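Translation initiation factor eIF2b-like protein (Chaetomium thermophilum, PDB 5DBO) forms the beta subunit of the decameric eIF2B complex, which probably acts as a guanine-nucleotide exchange factor for eIF2 in translation initiation. Local coordinates at residues L247-P252 with Q260-L265; H85-G90 with A298-Q303. One frame throughout, in Å; residues are numbered along the deposited sequence.

Contact 1 of 2, residues L247-P252 with Q260-L265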
ATOM      1  N   LEU B 247      -9.886  -4.271 -14.174  1.00 58.63           N
ATOM      2  CA  LEU B 247      -9.431  -5.168 -15.230  1.00 58.54           C
ATOM      3  C   LEU B 247      -8.277  -4.575 -16.007  1.00 59.78           C
ATOM      4  O   LEU B 247      -8.413  -3.527 -16.634  1.00 65.62           O
ATOM      5  CB  LEU B 247     -10.576  -5.503 -16.188  1.00 59.80           C
ATOM      6  CG  LEU B 247     -11.751  -6.230 -15.540  1.00 61.94           C
ATOM      7  CD1 LEU B 247     -12.890  -6.396 -16.524  1.00 66.72           C
ATOM      8  CD2 LEU B 247     -11.286  -7.573 -15.021  1.00 60.41           C
ATOM      9  N   ALA B 248      -7.139  -5.251 -15.956  1.00 60.16           N
ATOM     10  CA  ALA B 248      -5.955  -4.803 -16.673  1.00 65.00           C
ATOM     11  C   ALA B 248      -5.584  -5.806 -17.755  1.00 68.08           C
ATOM     12  O   ALA B 248      -5.614  -7.012 -17.531  1.00 67.21           O
ATOM     13  CB  ALA B 248      -4.787  -4.593 -15.708  1.00 64.18           C
ATOM     14  N   SER B 249      -5.263  -5.299 -18.937  1.00 72.91           N
ATOM     15  CA  SER B 249      -4.795  -6.143 -20.026  1.00 75.52           C
ATOM     16  C   SER B 249      -3.477  -5.591 -20.579  1.00 76.77           C
ATOM     17  O   SER B 249      -3.237  -4.379 -20.565  1.00 79.46           O
ATOM     18  CB  SER B 249      -5.859  -6.253 -21.124  1.00 80.11           C
ATOM     19  OG  SER B 249      -6.421  -4.988 -21.437  1.00 86.86           O
ATOM     20  N   LEU B 250      -2.626  -6.495 -21.054  1.00 73.32           N
ATOM     21  CA  LEU B 250      -1.285  -6.152 -21.517  1.00 72.09           C
ATOM     22  C   LEU B 250      -1.300  -5.302 -22.795  1.00 74.00           C
ATOM     23  O   LEU B 250      -0.583  -4.307 -22.891  1.00 79.01           O
ATOM     24  CB  LEU B 250      -0.474  -7.444 -21.702  1.00 71.46           C
ATOM     25  CG  LEU B 250       0.998  -7.471 -22.139  1.00 72.52           C
ATOM     26  CD1 LEU B 250       1.218  -7.251 -23.622  1.00 74.13           C
ATOM     27  CD2 LEU B 250       1.856  -6.530 -21.282  1.00 72.87           C
ATOM     28  N   ASN B 251      -2.119  -5.693 -23.767  1.00 71.03           N
ATOM     29  CA  ASN B 251      -2.187  -5.006 -25.058  1.00 72.97           C
ATOM     30  C   ASN B 251      -3.560  -4.406 -25.337  1.00 77.06           C
ATOM     31  O   ASN B 251      -4.560  -4.836 -24.762  1.00 79.93           O
ATOM     32  CB  ASN B 251      -1.803  -5.953 -26.201  1.00 75.56           C
ATOM     33  CG  ASN B 251      -0.304  -6.097 -26.363  1.00 81.27           C
ATOM     34  OD1 ASN B 251       0.456  -5.189 -26.027  1.00 83.14           O
ATOM     35  ND2 ASN B 251       0.130  -7.240 -26.879  1.00 84.79           N
ATOM     36  N   PRO B 252      -3.611  -3.391 -26.213  1.00 78.78           N
ATOM     37  CA  PRO B 252      -4.898  -2.822 -26.610  1.00 81.54           C
ATOM     38  C   PRO B 252      -5.698  -3.799 -27.462  1.00 85.01           C
ATOM     39  O   PRO B 252      -5.110  -4.693 -28.069  1.00 86.98           O
ATOM     40  CB  PRO B 252      -4.491  -1.588 -27.422  1.00 83.34           C
ATOM     41  CG  PRO B 252      -3.161  -1.944 -27.985  1.00 82.90           C
ATOM     42  CD  PRO B 252      -2.491  -2.695 -26.873  1.00 80.49           C
ATOM     43  N   GLN B 260     -14.318  -3.653 -27.035  1.00148.91           N
ATOM     44  CA  GLN B 260     -13.427  -3.601 -25.877  1.00145.75           C
ATOM     45  C   GLN B 260     -13.668  -4.854 -25.009  1.00137.28           C
ATOM     46  O   GLN B 260     -14.757  -5.420 -25.038  1.00139.22           O
ATOM     47  CB  GLN B 260     -13.613  -2.285 -25.085  1.00148.88           C
ATOM     48  CG  GLN B 260     -14.997  -1.957 -24.501  1.00153.49           C
ATOM     49  CD  GLN B 260     -16.126  -1.834 -25.521  1.00159.81           C
ATOM     50  OE1 GLN B 260     -15.906  -1.836 -26.734  1.00164.44           O
ATOM     51  NE2 GLN B 260     -17.347  -1.704 -25.018  1.00159.52           N
ATOM     52  N   PRO B 261     -12.673  -5.262 -24.196  1.00127.78           N
ATOM     53  CA  PRO B 261     -12.661  -6.633 -23.662  1.00121.43           C
ATOM     54  C   PRO B 261     -13.410  -6.898 -22.356  1.00111.47           C
ATOM     55  O   PRO B 261     -13.803  -5.976 -21.638  1.00110.93           O
ATOM     56  CB  PRO B 261     -11.171  -6.902 -23.455  1.00122.04           C
ATOM     57  CG  PRO B 261     -10.573  -5.567 -23.178  1.00122.12           C
ATOM     58  CD  PRO B 261     -11.483  -4.506 -23.761  1.00125.23           C
ATOM     59  N   TYR B 262     -13.635  -8.189 -22.107  1.00103.16           N
ATOM     60  CA  TYR B 262     -14.271  -8.700 -20.892  1.00 96.79           C
ATOM     61  C   TYR B 262     -15.697  -8.197 -20.725  1.00 96.16           C
ATOM     62  O   TYR B 262     -16.177  -8.043 -19.605  1.00 94.64           O
ATOM     63  CB  TYR B 262     -13.452  -8.327 -19.647  1.00 93.10           C
ATOM     64  CG  TYR B 262     -11.963  -8.526 -19.787  1.00 90.56           C
ATOM     65  CD1 TYR B 262     -11.415  -9.800 -19.848  1.00 91.80           C
ATOM     66  CD2 TYR B 262     -11.103  -7.440 -19.862  1.00 89.18           C
ATOM     67  CE1 TYR B 262     -10.050  -9.987 -19.976  1.00 91.62           C
ATOM     68  CE2 TYR B 262      -9.739  -7.617 -19.993  1.00 89.98           C
ATOM     69  CZ  TYR B 262      -9.217  -8.892 -20.048  1.00 90.71           C
ATOM     70  OH  TYR B 262      -7.859  -9.070 -20.178  1.00 89.68           O
ATOM     71  N   ALA B 263     -16.381  -7.976 -21.842  1.00 97.37           N
ATOM     72  CA  ALA B 263     -17.741  -7.454 -21.808  1.00 96.32           C
ATOM     73  C   ALA B 263     -18.649  -8.419 -21.049  1.00 95.19           C
ATOM     74  O   ALA B 263     -19.462  -8.006 -20.210  1.00 93.99           O
ATOM     75  CB  ALA B 263     -18.257  -7.220 -23.220  1.00 96.87           C
ATOM     76  N   ALA B 264     -18.491  -9.706 -21.342  1.00 95.18           N
ATOM     77  CA  ALA B 264     -19.274 -10.743 -20.684  1.00 95.53           C
ATOM     78  C   ALA B 264     -18.988 -10.758 -19.187  1.00 93.41           C
ATOM     79  O   ALA B 264     -19.910 -10.739 -18.365  1.00 95.63           O
ATOM     80  CB  ALA B 264     -18.974 -12.096 -21.292  1.00 96.47           C
ATOM     81  N   LEU B 265     -17.705 -10.742 -18.839  1.00 89.43           N
ATOM     82  CA  LEU B 265     -17.299 -10.757 -17.441  1.00 85.82           C
ATOM     83  C   LEU B 265     -17.836  -9.509 -16.748  1.00 88.44           C
ATOM     84  O   LEU B 265     -18.334  -9.571 -15.626  1.00 90.11           O
ATOM     85  CB  LEU B 265     -15.780 -10.830 -17.306  1.00 81.18           C
ATOM     86  CG  LEU B 265     -15.302 -10.599 -15.873  1.00 80.33           C
ATOM     87  CD1 LEU B 265     -15.863 -11.693 -14.976  1.00 79.23           C
ATOM     88  CD2 LEU B 265     -13.780 -10.520 -15.764  1.00 79.82           C
TER
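The side chains of Leu247 and Tyr262 run alongside each other, pointing opposite ways, inside a beta-alpha-beta unit of the Rossmann-like domain, where strand 244-248 gives way to the connection into helix 263-271. Leu247 does the touching with its two methyls. Leu247 CD1 lies 3.7 Å from Tyr262 CB and 3.9 Å from Tyr262 CD2, approaching the ring obliquely, while Leu247 CD2 meets Leu265 CD2 at 3.9 Å on the first turn of the helix. A branched leucine suits this place because one methyl can serve each partner. At the far end of the tyrosine, Ser249 CB sits at the ring edge, near its plane, 3.6 Å from Tyr262 OH. The small serine allows the phenol to lie close to the chain leaving the strand. An alanine in place of Tyr262 would keep the CB contact but would probably open a gap beside Leu247 CD1 and leave Ser249 CB without its neighbour.

Further out, Tyr262 occupies the N-cap position, and its CG, anti to the carbonyl carbon (chi1 -44°), is thereby set beside Leu247 CD1. Gln225, Pro226 and Asn278 also pack against its side chain. Backbone hydrogen bonds to Ile277 and Leu279 fix Leu247 in the parallel part of the main sheet, beside strand 275-279. Past Ser249, Asn251 and Pro252 meet a chain of another protein, and the backbone N of Leu250 is hydrogen-bonded to Gln225 OE1.

Contact 2 of 2, residues H85-G90 with A298-Q303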
ATOM      1  N   HIS B  85       4.853 -24.097 -23.824  1.00124.74           N
ATOM      2  CA  HIS B  85       4.260 -23.058 -22.981  1.00122.12           C
ATOM      3  C   HIS B  85       3.326 -23.618 -21.899  1.00117.06           C
ATOM      4  O   HIS B  85       3.200 -23.017 -20.833  1.00118.65           O
ATOM      5  CB  HIS B  85       3.540 -22.009 -23.837  1.00125.02           C
ATOM      6  CG  HIS B  85       2.567 -22.580 -24.819  1.00130.04           C
ATOM      7  ND1 HIS B  85       2.960 -23.329 -25.906  1.00134.96           N
ATOM      8  CD2 HIS B  85       1.219 -22.489 -24.891  1.00132.56           C
ATOM      9  CE1 HIS B  85       1.894 -23.688 -26.599  1.00139.16           C
ATOM     10  NE2 HIS B  85       0.824 -23.191 -26.004  1.00138.11           N
ATOM     11  N   GLU B  86       2.642 -24.729 -22.175  1.00111.02           N
ATOM     12  CA  GLU B  86       1.845 -25.395 -21.136  1.00101.90           C
ATOM     13  C   GLU B  86       2.570 -26.602 -20.553  1.00 98.43           C
ATOM     14  O   GLU B  86       2.663 -27.653 -21.194  1.00 97.20           O
ATOM     15  CB  GLU B  86       0.480 -25.852 -21.665  1.00 96.49           C
ATOM     16  CG  GLU B  86      -0.343 -24.801 -22.373  1.00 95.66           C
ATOM     17  CD  GLU B  86      -1.377 -24.191 -21.443  1.00 96.90           C
ATOM     18  OE1 GLU B  86      -1.242 -24.362 -20.210  1.00 98.91           O
ATOM     19  OE2 GLU B  86      -2.328 -23.552 -21.937  1.00 96.48           O
ATOM     20  N   PRO B  87       3.050 -26.464 -19.308  1.00 94.31           N
ATOM     21  CA  PRO B  87       3.766 -27.540 -18.625  1.00 90.09           C
ATOM     22  C   PRO B  87       2.802 -28.439 -17.868  1.00 85.51           C
ATOM     23  O   PRO B  87       3.210 -29.454 -17.307  1.00 89.10           O
ATOM     24  CB  PRO B  87       4.701 -26.790 -17.663  1.00 90.95           C
ATOM     25  CG  PRO B  87       4.532 -25.312 -17.988  1.00 93.34           C
ATOM     26  CD  PRO B  87       3.165 -25.200 -18.573  1.00 93.83           C
ATOM     27  N   VAL B  88       1.529 -28.060 -17.861  1.00 79.10           N
ATOM     28  CA  VAL B  88       0.493 -28.852 -17.212  1.00 75.85           C
ATOM     29  C   VAL B  88       0.414 -30.225 -17.885  1.00 73.56           C
ATOM     30  O   VAL B  88       0.096 -31.235 -17.247  1.00 73.17           O
ATOM     31  CB  VAL B  88      -0.884 -28.137 -17.261  1.00 69.43           C
ATOM     32  CG1 VAL B  88      -1.359 -27.947 -18.702  1.00 69.45           C
ATOM     33  CG2 VAL B  88      -1.911 -28.901 -16.454  1.00 67.20           C
ATOM     34  N   ILE B  89       0.727 -30.242 -19.178  1.00 70.32           N
ATOM     35  CA  ILE B  89       0.733 -31.455 -19.984  1.00 68.38           C
ATOM     36  C   ILE B  89       1.619 -32.529 -19.362  1.00 68.28           C
ATOM     37  O   ILE B  89       1.197 -33.676 -19.154  1.00 70.51           O
ATOM     38  CB  ILE B  89       1.227 -31.141 -21.411  1.00 68.98           C
ATOM     39  CG1 ILE B  89       0.295 -30.124 -22.077  1.00 68.53           C
ATOM     40  CG2 ILE B  89       1.360 -32.412 -22.243  1.00 68.06           C
ATOM     41  CD1 ILE B  89       0.736 -29.689 -23.459  1.00 69.86           C
ATOM     42  N   GLY B  90       2.844 -32.133 -19.053  1.00 67.71           N
ATOM     43  CA  GLY B  90       3.808 -33.018 -18.436  1.00 69.11           C
ATOM     44  C   GLY B  90       3.290 -33.567 -17.126  1.00 68.87           C
ATOM     45  O   GLY B  90       3.437 -34.752 -16.843  1.00 72.74           O
ATOM     46  N   ALA B 298      -2.470 -18.819 -12.899  1.00 61.72           N
ATOM     47  CA  ALA B 298      -1.137 -19.284 -13.259  1.00 62.99           C
ATOM     48  C   ALA B 298      -1.204 -20.475 -14.210  1.00 68.16           C
ATOM     49  O   ALA B 298      -2.046 -21.356 -14.050  1.00 75.58           O
ATOM     50  CB  ALA B 298      -0.348 -19.648 -12.014  1.00 62.51           C
ATOM     51  N   LYS B 299      -0.311 -20.500 -15.193  1.00 65.87           N
ATOM     52  CA  LYS B 299      -0.232 -21.615 -16.127  1.00 68.07           C
ATOM     53  C   LYS B 299       0.519 -22.788 -15.505  1.00 68.90           C
ATOM     54  O   LYS B 299       0.295 -23.948 -15.854  1.00 71.41           O
ATOM     55  CB  LYS B 299       0.468 -21.185 -17.421  1.00 75.12           C
ATOM     56  CG  LYS B 299      -0.087 -19.919 -18.061  1.00 81.36           C
ATOM     57  CD  LYS B 299       0.404 -19.773 -19.495  1.00 89.19           C
ATOM     58  CE  LYS B 299      -0.489 -18.838 -20.299  1.00 93.86           C
ATOM     59  NZ  LYS B 299      -1.900 -19.332 -20.389  1.00 96.91           N
ATOM     60  N   ALA B 300       1.421 -22.471 -14.586  1.00 67.26           N
ATOM     61  CA  ALA B 300       2.249 -23.478 -13.934  1.00 63.52           C
ATOM     62  C   ALA B 300       2.817 -22.966 -12.614  1.00 58.96           C
ATOM     63  O   ALA B 300       3.034 -21.766 -12.440  1.00 57.43           O
ATOM     64  CB  ALA B 300       3.384 -23.905 -14.860  1.00 62.39           C
ATOM     65  N   VAL B 301       3.060 -23.885 -11.690  1.00 57.88           N
ATOM     66  CA  VAL B 301       3.712 -23.561 -10.430  1.00 56.86           C
ATOM     67  C   VAL B 301       4.896 -24.501 -10.238  1.00 60.54           C
ATOM     68  O   VAL B 301       4.749 -25.720 -10.333  1.00 61.61           O
ATOM     69  CB  VAL B 301       2.752 -23.696  -9.239  1.00 56.40           C
ATOM     70  CG1 VAL B 301       3.468 -23.355  -7.946  1.00 58.71           C
ATOM     71  CG2 VAL B 301       1.541 -22.807  -9.431  1.00 54.93           C
ATOM     72  N   TYR B 302       6.068 -23.950  -9.961  1.00 64.07           N
ATOM     73  CA  TYR B 302       7.255 -24.787  -9.831  1.00 67.81           C
ATOM     74  C   TYR B 302       7.553 -25.109  -8.378  1.00 71.43           C
ATOM     75  O   TYR B 302       6.915 -24.573  -7.468  1.00 72.51           O
ATOM     76  CB  TYR B 302       8.455 -24.115 -10.488  1.00 67.23           C
ATOM     77  CG  TYR B 302       8.236 -23.861 -11.955  1.00 66.65           C
ATOM     78  CD1 TYR B 302       7.786 -22.629 -12.410  1.00 68.20           C
ATOM     79  CD2 TYR B 302       8.435 -24.871 -12.883  1.00 66.05           C
ATOM     80  CE1 TYR B 302       7.569 -22.403 -13.754  1.00 68.97           C
ATOM     81  CE2 TYR B 302       8.223 -24.656 -14.227  1.00 67.49           C
ATOM     82  CZ  TYR B 302       7.788 -23.420 -14.659  1.00 69.39           C
ATOM     83  OH  TYR B 302       7.570 -23.205 -16.001  1.00 72.86           O
ATOM     84  N   GLN B 303       8.508 -26.010  -8.170  1.00 73.25           N
ATOM     85  CA  GLN B 303       8.833 -26.466  -6.827  1.00 76.45           C
ATOM     86  C   GLN B 303       9.339 -25.307  -5.970  1.00 73.55           C
ATOM     87  O   GLN B 303       9.035 -25.238  -4.782  1.00 75.48           O
ATOM     88  CB  GLN B 303       9.849 -27.608  -6.860  1.00 85.00           C
ATOM     89  CG  GLN B 303       9.700 -28.533  -5.654  1.00 94.56           C
ATOM     90  CD  GLN B 303      11.007 -29.100  -5.140  1.00103.05           C
ATOM     91  OE1 GLN B 303      12.070 -28.882  -5.721  1.00102.51           O
ATOM     92  NE2 GLN B 303      10.928 -29.861  -4.050  1.00109.20           N
TER
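A classic beta bulge at Lys299 and Ala300, both facing Leu308 of strand 307-310 in a small antiparallel sheet, lies against Pro87, in the segment leading to helix 88-102. The proline ring is the centre of the contact. Pro87 CG lies 3.6 Å from Ala300 CB and Pro87 CD 3.9 Å from that same methyl, so one small side chain meets two ring carbons; alanine suits the place because its side chain is short enough for the ring to come near the strand. Pro87 CD also lies 4.1 Å from Lys299 O. Tyr302, whose side chain crosses that of Pro87 at about a right angle, brings its OH to 4.2 Å from Pro87 CG.

Lys299 carries the contact toward His85 and Glu86. Lys299 CD lies 4.5 Å from His85 O, and the long aliphatic stem lets the residue pass this carbonyl while its NZ reaches Asp310, where it forms a salt bridge with OD1. Glu86 OE2 stands 4.5 Å from Lys299 NZ, too far for a salt bridge, though the two opposite charges probably attract; the same oxygen accepts a weak hydrogen bond from Gly42 N.

Leu308 also packs on Pro87, Ala300 and Tyr302, linking the contact to strand 307-310, while Val88 and Ile89 lean on helix 43-59.

Overall arrangement
From the N terminus the chain first builds a set of helices, and the segment 85-90 leads into helix 88-102. Contact 2 is completed after 207 intervening residues, which include helix 182-208 and the first four strands of the parallel part of the main sheet, so it ties the helical region to the small antiparallel sheet that follows strand 293-297. Contact 1 is nested within that long loop. Seven residues separate its segments, in the link from strand 244-248 to helix 263-271, near one edge of the main sheet. The two sites do not touch: their centres are 24 Å apart and their nearest atoms about 11 Å.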